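Local atomic coordinates of uncharacterized protein YhfS (Escherichia coli, PDB entry 4J8L), a protein that is of unknown function but carries pyridoxal phosphate covalently on a lysine and probably works as a fold-type I enzyme, with cysteine synthase activity tentatively assigned. Residues 27-32 against 49-54; 281-286 against 338-343; 304-309 against 316-321. One frame throughout, in Å; residues are numbered along the deposited sequence. Where two conformers were deposited one is given.

Contact 1 of 3, residues 27-32 against 49-54; sequences RHFPGS and PRVTQR. With ACY (acetic acid), chain D.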
loop_
_atom_site.group_PDB
_atom_site.type_symbol
_atom_site.label_atom_id
_atom_site.label_comp_id
_atom_site.label_asym_id
_atom_site.label_seq_id
_atom_site.Cartn_x
_atom_site.Cartn_y
_atom_site.Cartn_z
ATOM N N ARG A 27 19.846 -16.782 -2.902
ATOM C CA ARG A 27 20.516 -17.210 -1.682
ATOM C C ARG A 27 19.663 -18.150 -0.836
ATOM O O ARG A 27 20.159 -18.774 0.103
ATOM C CB ARG A 27 20.958 -15.989 -0.874
ATOM C CG ARG A 27 22.246 -15.374 -1.403
ATOM C CD ARG A 27 22.748 -14.233 -0.529
ATOM N NE ARG A 27 21.954 -13.031 -0.697
ATOM C CZ ARG A 27 21.042 -12.612 0.177
ATOM N NH1 ARG A 27 20.829 -13.298 1.295
ATOM N NH2 ARG A 27 20.357 -11.503 -0.055
ATOM N N HIS A 28 18.383 -18.254 -1.181
ATOM C CA HIS A 28 17.447 -19.092 -0.434
ATOM C C HIS A 28 16.909 -20.276 -1.226
ATOM O O HIS A 28 16.346 -21.197 -0.636
ATOM C CB HIS A 28 16.272 -18.252 0.092
ATOM C CG HIS A 28 16.661 -17.305 1.180
ATOM N ND1 HIS A 28 17.161 -16.044 0.931
ATOM C CD2 HIS A 28 16.656 -17.449 2.528
ATOM C CE1 HIS A 28 17.438 -15.450 2.080
ATOM N NE2 HIS A 28 17.136 -16.279 3.062
ATOM N N PHE A 29 17.071 -20.240 -2.549
ATOM C CA PHE A 29 16.620 -21.319 -3.432
ATOM C C PHE A 29 17.761 -21.773 -4.338
ATOM O O PHE A 29 18.160 -21.024 -5.222
ATOM C CB PHE A 29 15.525 -20.830 -4.397
ATOM C CG PHE A 29 14.161 -20.649 -3.774
ATOM C CD1 PHE A 29 13.228 -21.673 -3.806
ATOM C CD2 PHE A 29 13.802 -19.435 -3.213
ATOM C CE1 PHE A 29 11.961 -21.497 -3.255
ATOM C CE2 PHE A 29 12.541 -19.251 -2.658
ATOM C CZ PHE A 29 11.618 -20.284 -2.684
ATOM N N PRO A 30 18.272 -23.009 -4.154
ATOM C CA PRO A 30 19.082 -23.597 -5.231
ATOM C C PRO A 30 18.239 -23.544 -6.508
ATOM O O PRO A 30 17.020 -23.692 -6.419
ATOM C CB PRO A 30 19.274 -25.046 -4.769
ATOM C CG PRO A 30 19.160 -24.981 -3.266
ATOM C CD PRO A 30 18.082 -23.932 -3.027
ATOM N N GLY A 31 18.858 -23.310 -7.661
ATOM C CA GLY A 31 18.104 -23.089 -8.890
ATOM C C GLY A 31 17.062 -24.148 -9.196
ATOM O O GLY A 31 15.932 -23.829 -9.570
ATOM N N SER A 32 17.427 -25.414 -9.029
ATOM C CA SER A 32 16.491 -26.491 -9.337
ATOM C C SER A 32 15.263 -26.413 -8.434
ATOM O O SER A 32 14.152 -26.742 -8.855
ATOM C CB SER A 32 17.161 -27.858 -9.222
ATOM O OG SER A 32 17.562 -28.099 -7.889
ATOM N N PRO A 49 3.775 -25.080 3.701
ATOM C CA PRO A 49 4.674 -25.597 2.659
ATOM C C PRO A 49 6.114 -25.171 2.851
ATOM O O PRO A 49 6.390 -24.072 3.351
ATOM C CB PRO A 49 4.097 -24.972 1.375
ATOM C CG PRO A 49 2.638 -24.855 1.669
ATOM C CD PRO A 49 2.584 -24.427 3.120
ATOM N N ARG A 50 7.035 -26.063 2.485
ATOM C CA ARG A 50 8.448 -25.748 2.566
ATOM C C ARG A 50 8.770 -24.535 1.699
ATOM O O ARG A 50 9.557 -23.679 2.094
ATOM C CB ARG A 50 9.291 -26.948 2.123
ATOM C CG ARG A 50 9.150 -28.188 3.011
ATOM C CD ARG A 50 9.936 -29.370 2.438
ATOM N NE ARG A 50 9.489 -29.681 1.078
ATOM C CZ ARG A 50 8.476 -30.493 0.780
ATOM N NH1 ARG A 50 7.802 -31.108 1.741
ATOM N NH2 ARG A 50 8.150 -30.707 -0.487
ATOM N N VAL A 51 8.162 -24.458 0.513
ATOM C CA VAL A 51 8.429 -23.330 -0.372
ATOM C C VAL A 51 7.884 -22.020 0.204
ATOM O O VAL A 51 8.494 -20.958 0.066
ATOM C CB VAL A 51 7.875 -23.588 -1.789
ATOM C CG1 VAL A 51 7.908 -22.304 -2.617
ATOM C CG2 VAL A 51 8.668 -24.693 -2.457
ATOM N N THR A 52 6.754 -22.100 0.901
ATOM C CA THR A 52 6.193 -20.908 1.533
ATOM C C THR A 52 7.135 -20.365 2.611
ATOM O O THR A 52 7.359 -19.155 2.689
ATOM C CB THR A 52 4.782 -21.182 2.072
ATOM O OG1 THR A 52 3.950 -21.582 0.972
ATOM C CG2 THR A 52 4.178 -19.916 2.723
ATOM N N GLN A 53 7.704 -21.261 3.418
ATOM C CA GLN A 53 8.694 -20.838 4.399
ATOM C C GLN A 53 9.840 -20.115 3.701
ATOM O O GLN A 53 10.225 -19.022 4.110
ATOM C CB GLN A 53 9.246 -22.013 5.207
ATOM C CG GLN A 53 10.281 -21.559 6.236
ATOM C CD GLN A 53 11.014 -22.697 6.921
ATOM O OE1 GLN A 53 11.369 -23.702 6.300
ATOM N NE2 GLN A 53 11.256 -22.539 8.217
ATOM N N ARG A 54 10.367 -20.720 2.636
ATOM C CA ARG A 54 11.501 -20.129 1.926
ATOM C C ARG A 54 11.161 -18.730 1.416
ATOM O O ARG A 54 11.968 -17.808 1.520
ATOM C CB ARG A 54 11.931 -20.999 0.743
ATOM C CG ARG A 54 12.595 -22.290 1.112
ATOM C CD ARG A 54 13.090 -23.012 -0.141
ATOM N NE ARG A 54 13.651 -24.324 0.157
ATOM C CZ ARG A 54 14.948 -24.566 0.293
ATOM N NH1 ARG A 54 15.824 -23.582 0.153
ATOM N NH2 ARG A 54 15.370 -25.793 0.562
HETATM C C ACY D . 11.724 -27.788 -0.476
HETATM O O ACY D . 10.941 -28.715 -0.783
HETATM O OXT ACY D . 11.613 -26.610 -0.889
HETATM C CH3 ACY D . 12.864 -28.105 0.444
#
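Arg54 lies over Phe29 and reaches past it to the backbone of His28, and these three residues carry most of the contact. CD of Arg54 sits above one face of the Phe29 ring, 4.0 Å from its centroid and offset toward the rim, a CH-pi contact. CB of the same arginine comes to 3.5 Å from Phe29 CZ, while Val51 CG1 meets the ring near its plane at CE1. The Arg54 chain runs extended from CG to NE, with CD anti to CA (chi2 -175°), and the guanidinium lies beyond the ring. There NH1 donates to His28 O at 2.6 Å, with the carbonyl oxygen close to the guanidinium plane; the N-H...O angle of 132° makes the bond short but bent. NH2 forms a salt bridge with Glu33 OE1. The contact ties the turn that follows helix 11-28 to the start of helix 50-62, near the start of a region assigned to the class I and II aminotransferase family. An alanine in place of Arg54 would probably leave His28 O without this donor and Glu33 without this salt bridge, and would uncover part of the Phe29 face. NE of Arg54 also donates to OXT of a bound acetate, probably from the crystallisation liquor, at 3.2 Å. The other acetate oxygen, O, takes an almost straight bond from Arg50 NE of 2.6 Å.

Contact 2 of 3, residues 281-286 against 338-343; sequences LIVEFH and IRINPN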
loop_
_atom_site.group_PDB
_atom_site.type_symbol
_atom_site.label_atom_id
_atom_site.label_comp_id
_atom_site.label_asym_id
_atom_site.label_seq_id
_atom_site.Cartn_x
_atom_site.Cartn_y
_atom_site.Cartn_z
ATOM N N LEU A 281 -2.988 11.015 -10.038
ATOM C CA LEU A 281 -3.327 12.381 -10.415
ATOM C C LEU A 281 -4.743 12.753 -9.999
ATOM O O LEU A 281 -5.672 11.950 -10.111
ATOM C CB LEU A 281 -3.206 12.589 -11.929
ATOM C CG LEU A 281 -1.869 13.183 -12.360
ATOM C CD1 LEU A 281 -0.853 12.071 -12.521
ATOM C CD2 LEU A 281 -2.000 14.016 -13.620
ATOM N N ILE A 282 -4.908 13.974 -9.512
ATOM C CA ILE A 282 -6.239 14.523 -9.302
ATOM C C ILE A 282 -6.456 15.635 -10.306
ATOM O O ILE A 282 -5.727 16.627 -10.324
ATOM C CB ILE A 282 -6.420 15.064 -7.889
ATOM C CG1 ILE A 282 -6.355 13.909 -6.894
ATOM C CG2 ILE A 282 -7.750 15.796 -7.766
ATOM C CD1 ILE A 282 -5.960 14.330 -5.530
ATOM N N VAL A 283 -7.460 15.457 -11.153
ATOM C CA VAL A 283 -7.710 16.387 -12.246
ATOM C C VAL A 283 -9.055 17.066 -12.060
ATOM O O VAL A 283 -10.078 16.396 -11.947
ATOM C CB VAL A 283 -7.695 15.661 -13.585
ATOM C CG1 VAL A 283 -7.942 16.632 -14.717
ATOM C CG2 VAL A 283 -6.344 14.953 -13.785
ATOM N N GLU A 284 -9.038 18.396 -12.020
ATOM C CA GLU A 284 -10.246 19.189 -11.816
ATOM C C GLU A 284 -10.562 19.964 -13.084
ATOM O O GLU A 284 -9.674 20.556 -13.693
ATOM C CB GLU A 284 -10.053 20.161 -10.647
ATOM C CG GLU A 284 -11.281 21.015 -10.307
ATOM C CD GLU A 284 -10.928 22.232 -9.476
ATOM O OE1 GLU A 284 -9.773 22.704 -9.564
ATOM O OE2 GLU A 284 -11.810 22.732 -8.743
ATOM N N PHE A 285 -11.834 19.955 -13.473
ATOM C CA PHE A 285 -12.293 20.666 -14.660
ATOM C C PHE A 285 -12.923 22.007 -14.299
ATOM O O PHE A 285 -13.374 22.213 -13.172
ATOM C CB PHE A 285 -13.291 19.796 -15.427
ATOM C CG PHE A 285 -12.753 18.431 -15.750
ATOM C CD1 PHE A 285 -11.812 18.265 -16.758
ATOM C CD2 PHE A 285 -13.158 17.323 -15.025
ATOM C CE1 PHE A 285 -11.282 16.998 -17.043
ATOM C CE2 PHE A 285 -12.642 16.063 -15.306
ATOM C CZ PHE A 285 -11.706 15.901 -16.316
ATOM N N HIS A 286 -12.956 22.920 -15.266
ATOM C CA HIS A 286 -13.582 24.229 -15.063
ATOM C C HIS A 286 -15.086 24.096 -14.875
ATOM O O HIS A 286 -15.703 24.836 -14.105
ATOM C CB HIS A 286 -13.315 25.140 -16.259
ATOM C CG HIS A 286 -11.919 25.675 -16.322
ATOM N ND1 HIS A 286 -11.466 26.670 -15.482
ATOM C CD2 HIS A 286 -10.884 25.374 -17.142
ATOM C CE1 HIS A 286 -10.208 26.949 -15.773
ATOM N NE2 HIS A 286 -9.831 26.179 -16.779
ATOM N N ILE A 338 -11.660 14.288 -10.774
ATOM C CA ILE A 338 -11.549 12.840 -10.857
ATOM C C ILE A 338 -10.151 12.401 -10.432
ATOM O O ILE A 338 -9.230 13.218 -10.380
ATOM C CB ILE A 338 -11.808 12.345 -12.292
ATOM C CG1 ILE A 338 -10.752 12.900 -13.253
ATOM C CG2 ILE A 338 -13.220 12.757 -12.736
ATOM C CD1 ILE A 338 -10.762 12.238 -14.633
ATOM N N ARG A 339 -10.006 11.113 -10.125
ATOM C CA ARG A 339 -8.689 10.513 -9.917
ATOM C C ARG A 339 -8.269 9.733 -11.156
ATOM O O ARG A 339 -9.088 9.057 -11.773
ATOM C CB ARG A 339 -8.696 9.555 -8.722
ATOM C CG ARG A 339 -8.637 10.247 -7.363
ATOM C CD ARG A 339 -8.605 9.228 -6.222
ATOM N NE ARG A 339 -9.875 8.515 -6.086
ATOM C CZ ARG A 339 -10.131 7.599 -5.158
ATOM N NH1 ARG A 339 -9.202 7.269 -4.263
ATOM N NH2 ARG A 339 -11.317 7.006 -5.121
ATOM N N ILE A 340 -6.989 9.825 -11.506
ATOM C CA ILE A 340 -6.437 9.005 -12.584
ATOM C C ILE A 340 -5.201 8.256 -12.110
ATOM O O ILE A 340 -4.235 8.876 -11.662
ATOM C CB ILE A 340 -6.041 9.843 -13.811
ATOM C CG1 ILE A 340 -7.255 10.559 -14.393
ATOM C CG2 ILE A 340 -5.455 8.934 -14.912
ATOM C CD1 ILE A 340 -6.911 11.436 -15.576
ATOM N N ASN A 341 -5.252 6.928 -12.193
ATOM C CA ASN A 341 -4.076 6.096 -11.937
ATOM C C ASN A 341 -3.671 5.514 -13.281
ATOM O O ASN A 341 -4.369 4.653 -13.824
ATOM C CB ASN A 341 -4.417 4.989 -10.946
ATOM C CG ASN A 341 -3.190 4.199 -10.499
ATOM O OD1 ASN A 341 -2.226 4.051 -11.248
ATOM N ND2 ASN A 341 -3.232 3.684 -9.273
ATOM N N PRO A 342 -2.555 5.998 -13.839
ATOM C CA PRO A 342 -2.161 5.561 -15.187
ATOM C C PRO A 342 -1.925 4.055 -15.322
ATOM O O PRO A 342 -1.936 3.558 -16.445
ATOM C CB PRO A 342 -0.845 6.307 -15.419
ATOM C CG PRO A 342 -0.952 7.530 -14.547
ATOM C CD PRO A 342 -1.641 7.027 -13.309
ATOM N N ASN A 343 -1.691 3.348 -14.218
ATOM C CA ASN A 343 -1.362 1.936 -14.312
ATOM C C ASN A 343 -0.228 1.723 -15.317
ATOM O O ASN A 343 0.800 2.378 -15.201
ATOM C CB ASN A 343 -2.602 1.083 -14.609
ATOM C CG ASN A 343 -3.551 1.015 -13.414
ATOM O OD1 ASN A 343 -3.108 0.940 -12.268
ATOM N ND2 ASN A 343 -4.855 1.042 -13.676
#
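Ile338 holds CG1 between its backbone N and carbonyl carbon (chi1 63°), and from there CG1 lies 4.1 Å from Val283 CB across the strand pair. Ile340 turns the other way, with CG1 anti to the carbonyl carbon (chi1 -61°), and its chain continues to CD1, 4.0 Å from Val283 CG2. CD1 of Ile338 comes up to the edge of the Phe285 ring, near its plane, at CZ. Leu281, Val283, Ile338 and Ile340 share one face of the sheet, where Leu281 packs on Leu256 and Leu260 of helix 229-261 and both isoleucines meet Phe319. Ile282 and Arg339 point to the other face; the guanidinium of Arg339 leads away to the carbonyl oxygens of Ala276 and Arg321.

The backbones are joined by four nearly straight bonds. Leu281 and Ile340 form one hydrogen-bonded pair, with Ile340 N 2.9 Å from Leu281 O, and Val283 and Ile338 form the next, with Val283 N 3.0 Å from Ile338 O. Ile282 and Arg339 make the non-hydrogen-bonded pair between them, where Arg339 CA approaches Leu281 O at 3.3 Å in a CA-H...O contact. Beyond the strand, Asn343 N donates to Asn341 OD1 in an Asx turn. The arrangement is a twisted antiparallel pair, the two central strands of the four-stranded sheet in the C-terminal domain.

Contact 3 of 3, residues 304-309 against 316-321; sequences PYPVGA and PPLFYR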
loop_
_atom_site.group_PDB
_atom_site.type_symbol
_atom_site.label_atom_id
_atom_site.label_comp_id
_atom_site.label_asym_id
_atom_site.label_seq_id
_atom_site.Cartn_x
_atom_site.Cartn_y
_atom_site.Cartn_z
ATOM N N PRO A 304 -13.131 1.599 -15.146
ATOM C CA PRO A 304 -14.127 2.424 -14.452
ATOM C C PRO A 304 -14.193 2.202 -12.937
ATOM O O PRO A 304 -14.836 2.979 -12.238
ATOM C CB PRO A 304 -15.445 1.985 -15.106
ATOM C CG PRO A 304 -15.209 0.554 -15.440
ATOM C CD PRO A 304 -13.750 0.465 -15.858
ATOM N N TYR A 305 -13.548 1.151 -12.443
ATOM C CA TYR A 305 -13.470 0.902 -11.007
ATOM C C TYR A 305 -12.248 0.038 -10.777
ATOM O O TYR A 305 -11.758 -0.600 -11.709
ATOM C CB TYR A 305 -14.731 0.200 -10.476
ATOM C CG TYR A 305 -15.250 -0.894 -11.378
ATOM C CD1 TYR A 305 -14.679 -2.165 -11.371
ATOM C CD2 TYR A 305 -16.309 -0.655 -12.241
ATOM C CE1 TYR A 305 -15.156 -3.164 -12.212
ATOM C CE2 TYR A 305 -16.785 -1.646 -13.085
ATOM C CZ TYR A 305 -16.207 -2.892 -13.069
ATOM O OH TYR A 305 -16.695 -3.874 -13.914
ATOM N N PRO A 306 -11.739 0.020 -9.539
ATOM C CA PRO A 306 -10.524 -0.752 -9.275
ATOM C C PRO A 306 -10.794 -2.209 -8.936
ATOM O O PRO A 306 -11.939 -2.616 -8.689
ATOM C CB PRO A 306 -9.937 -0.044 -8.051
ATOM C CG PRO A 306 -11.157 0.445 -7.306
ATOM C CD PRO A 306 -12.105 0.886 -8.404
ATOM N N VAL A 307 -9.716 -2.993 -8.925
ATOM C CA VAL A 307 -9.773 -4.377 -8.494
ATOM C C VAL A 307 -8.917 -4.536 -7.241
ATOM O O VAL A 307 -9.422 -4.856 -6.165
ATOM C CB VAL A 307 -9.273 -5.329 -9.608
ATOM C CG1 VAL A 307 -9.437 -6.790 -9.188
ATOM C CG2 VAL A 307 -10.046 -5.041 -10.914
ATOM N N GLY A 308 -7.619 -4.303 -7.393
ATOM C CA GLY A 308 -6.672 -4.434 -6.294
ATOM C C GLY A 308 -6.705 -3.299 -5.271
ATOM O O GLY A 308 -6.934 -3.554 -4.090
ATOM N N ALA A 309 -6.429 -2.061 -5.678
ATOM C CA ALA A 309 -6.024 -1.696 -7.034
ATOM C C ALA A 309 -4.571 -2.068 -7.309
ATOM O O ALA A 309 -3.936 -2.725 -6.493
ATOM C CB ALA A 309 -6.228 -0.204 -7.243
ATOM N N PRO A 316 -4.903 -1.003 -18.301
ATOM C CA PRO A 316 -5.281 0.328 -18.799
ATOM C C PRO A 316 -5.391 1.312 -17.626
ATOM O O PRO A 316 -5.486 0.888 -16.473
ATOM C CB PRO A 316 -6.668 0.093 -19.426
ATOM C CG PRO A 316 -6.763 -1.381 -19.657
ATOM C CD PRO A 316 -5.992 -1.980 -18.507
ATOM N N PRO A 317 -5.380 2.615 -17.916
ATOM C CA PRO A 317 -5.432 3.585 -16.816
ATOM C C PRO A 317 -6.800 3.567 -16.148
ATOM O O PRO A 317 -7.814 3.349 -16.822
ATOM C CB PRO A 317 -5.214 4.923 -17.534
ATOM C CG PRO A 317 -5.790 4.697 -18.909
ATOM C CD PRO A 317 -5.422 3.263 -19.240
ATOM N N LEU A 318 -6.823 3.809 -14.837
ATOM C CA LEU A 318 -8.073 3.932 -14.096
ATOM C C LEU A 318 -8.477 5.405 -14.057
ATOM O O LEU A 318 -7.688 6.238 -13.624
ATOM C CB LEU A 318 -7.883 3.421 -12.671
ATOM C CG LEU A 318 -8.982 3.651 -11.627
ATOM C CD1 LEU A 318 -10.197 2.777 -11.898
ATOM C CD2 LEU A 318 -8.403 3.362 -10.245
ATOM N N PHE A 319 -9.686 5.705 -14.532
ATOM C CA PHE A 319 -10.314 7.035 -14.385
ATOM C C PHE A 319 -11.480 6.801 -13.429
ATOM O O PHE A 319 -12.406 6.057 -13.771
ATOM C CB PHE A 319 -10.885 7.532 -15.717
ATOM C CG PHE A 319 -9.869 8.107 -16.688
ATOM C CD1 PHE A 319 -8.681 7.444 -16.982
ATOM C CD2 PHE A 319 -10.158 9.287 -17.369
ATOM C CE1 PHE A 319 -7.786 7.976 -17.914
ATOM C CE2 PHE A 319 -9.277 9.829 -18.291
ATOM C CZ PHE A 319 -8.086 9.171 -18.573
ATOM N N TYR A 320 -11.440 7.415 -12.239
ATOM C CA TYR A 320 -12.306 7.012 -11.136
ATOM C C TYR A 320 -12.812 8.226 -10.367
ATOM O O TYR A 320 -12.223 9.303 -10.432
ATOM C CB TYR A 320 -11.519 6.103 -10.174
ATOM C CG TYR A 320 -12.350 5.228 -9.256
ATOM C CD1 TYR A 320 -13.501 4.591 -9.719
ATOM C CD2 TYR A 320 -11.970 5.015 -7.938
ATOM C CE1 TYR A 320 -14.262 3.781 -8.882
ATOM C CE2 TYR A 320 -12.722 4.211 -7.092
ATOM C CZ TYR A 320 -13.867 3.594 -7.571
ATOM O OH TYR A 320 -14.616 2.781 -6.744
ATOM N N ARG A 321 -13.898 8.034 -9.628
ATOM C CA ARG A 321 -14.384 9.059 -8.717
ATOM C C ARG A 321 -13.380 9.360 -7.598
ATOM O O ARG A 321 -12.419 8.625 -7.387
ATOM C CB ARG A 321 -15.729 8.626 -8.114
ATOM C CG ARG A 321 -15.665 7.302 -7.355
ATOM C CD ARG A 321 -17.059 6.811 -6.964
ATOM N NE ARG A 321 -17.012 5.812 -5.896
ATOM C CZ ARG A 321 -17.173 4.502 -6.073
ATOM N NH1 ARG A 321 -17.397 4.008 -7.284
ATOM N NH2 ARG A 321 -17.112 3.683 -5.031
HETATM O O HOH W 1 -15.301 5.500 -13.182
#
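This is loop-to-strand packing at the border of the C-terminal antiparallel sheet: residues 304-309, in the connection between helix 290-299 and strand 318-320, run past that outermost strand, whose side chains pack on the loop's backbone and on Pro306. Tyr320 and Leu318 do most of the work on the strand, Pro304, Tyr305 and Pro306 on the loop.

The Tyr320 ring takes Pro306 CD over one face, in a CH-pi contact 3.7 Å from its centroid, with the proline and the ring crossing at about a right angle. CD is displaced toward the rim and lies 3.3 Å from Tyr320 CZ, so it covers the phenol end of the ring. On the opposite face Arg321 CG sits over the ring centre, and the tyrosine is thus held between the loop's proline and its own neighbour in sequence. CG of Tyr320 is anti to the backbone N (chi1 -160°), and at the ring beyond it CE1 also meets Tyr305 CB at 3.9 Å. The Tyr305 ring itself leads away from the strand.

Leu318 reaches the loop further back along the strand. Its CG is likewise anti to the backbone N (chi1 170°), and CD1 lies 3.6 Å from the carbonyl carbon of Tyr305, against peptide backbone, while CD2 faces Pro306 CB. Phe319, between the two, turns its ring to Val350 and Leu354 of helix 347-360. Further along the loop, Glu314 accepts from the backbone nitrogens of Val307 and Gly308.

Polar linkage across the contact comes through water: one molecule lies within hydrogen-bonding distance of both Pro304 O and Phe319 O. Pro304 O also lies near the plane of the Tyr320 ring, at its edge, 3.3 Å from CD1.

Overall arrangement
Along the chain contact 1 closes before contact 2 opens, and contact 3 is nested within the loop that contact 2 closes. Contacts 2 and 3 share the four-stranded antiparallel sheet of the C-terminal domain, their centres about 11 Å apart: strand 337-341 lies between 279-285 and the outermost strand 318-320, and Asn341 O to Leu318 N, at 2.8 Å, is a probable hydrogen bond joining them. Contact 1 stands apart, its centre about 42 Å from that of contact 2, on the opposite side of the chain's centre. Long helix 229-261 spans the gap, touching Val51 and Thr52 at one end and Leu281 and Pro342 at the other, and so links the two regions.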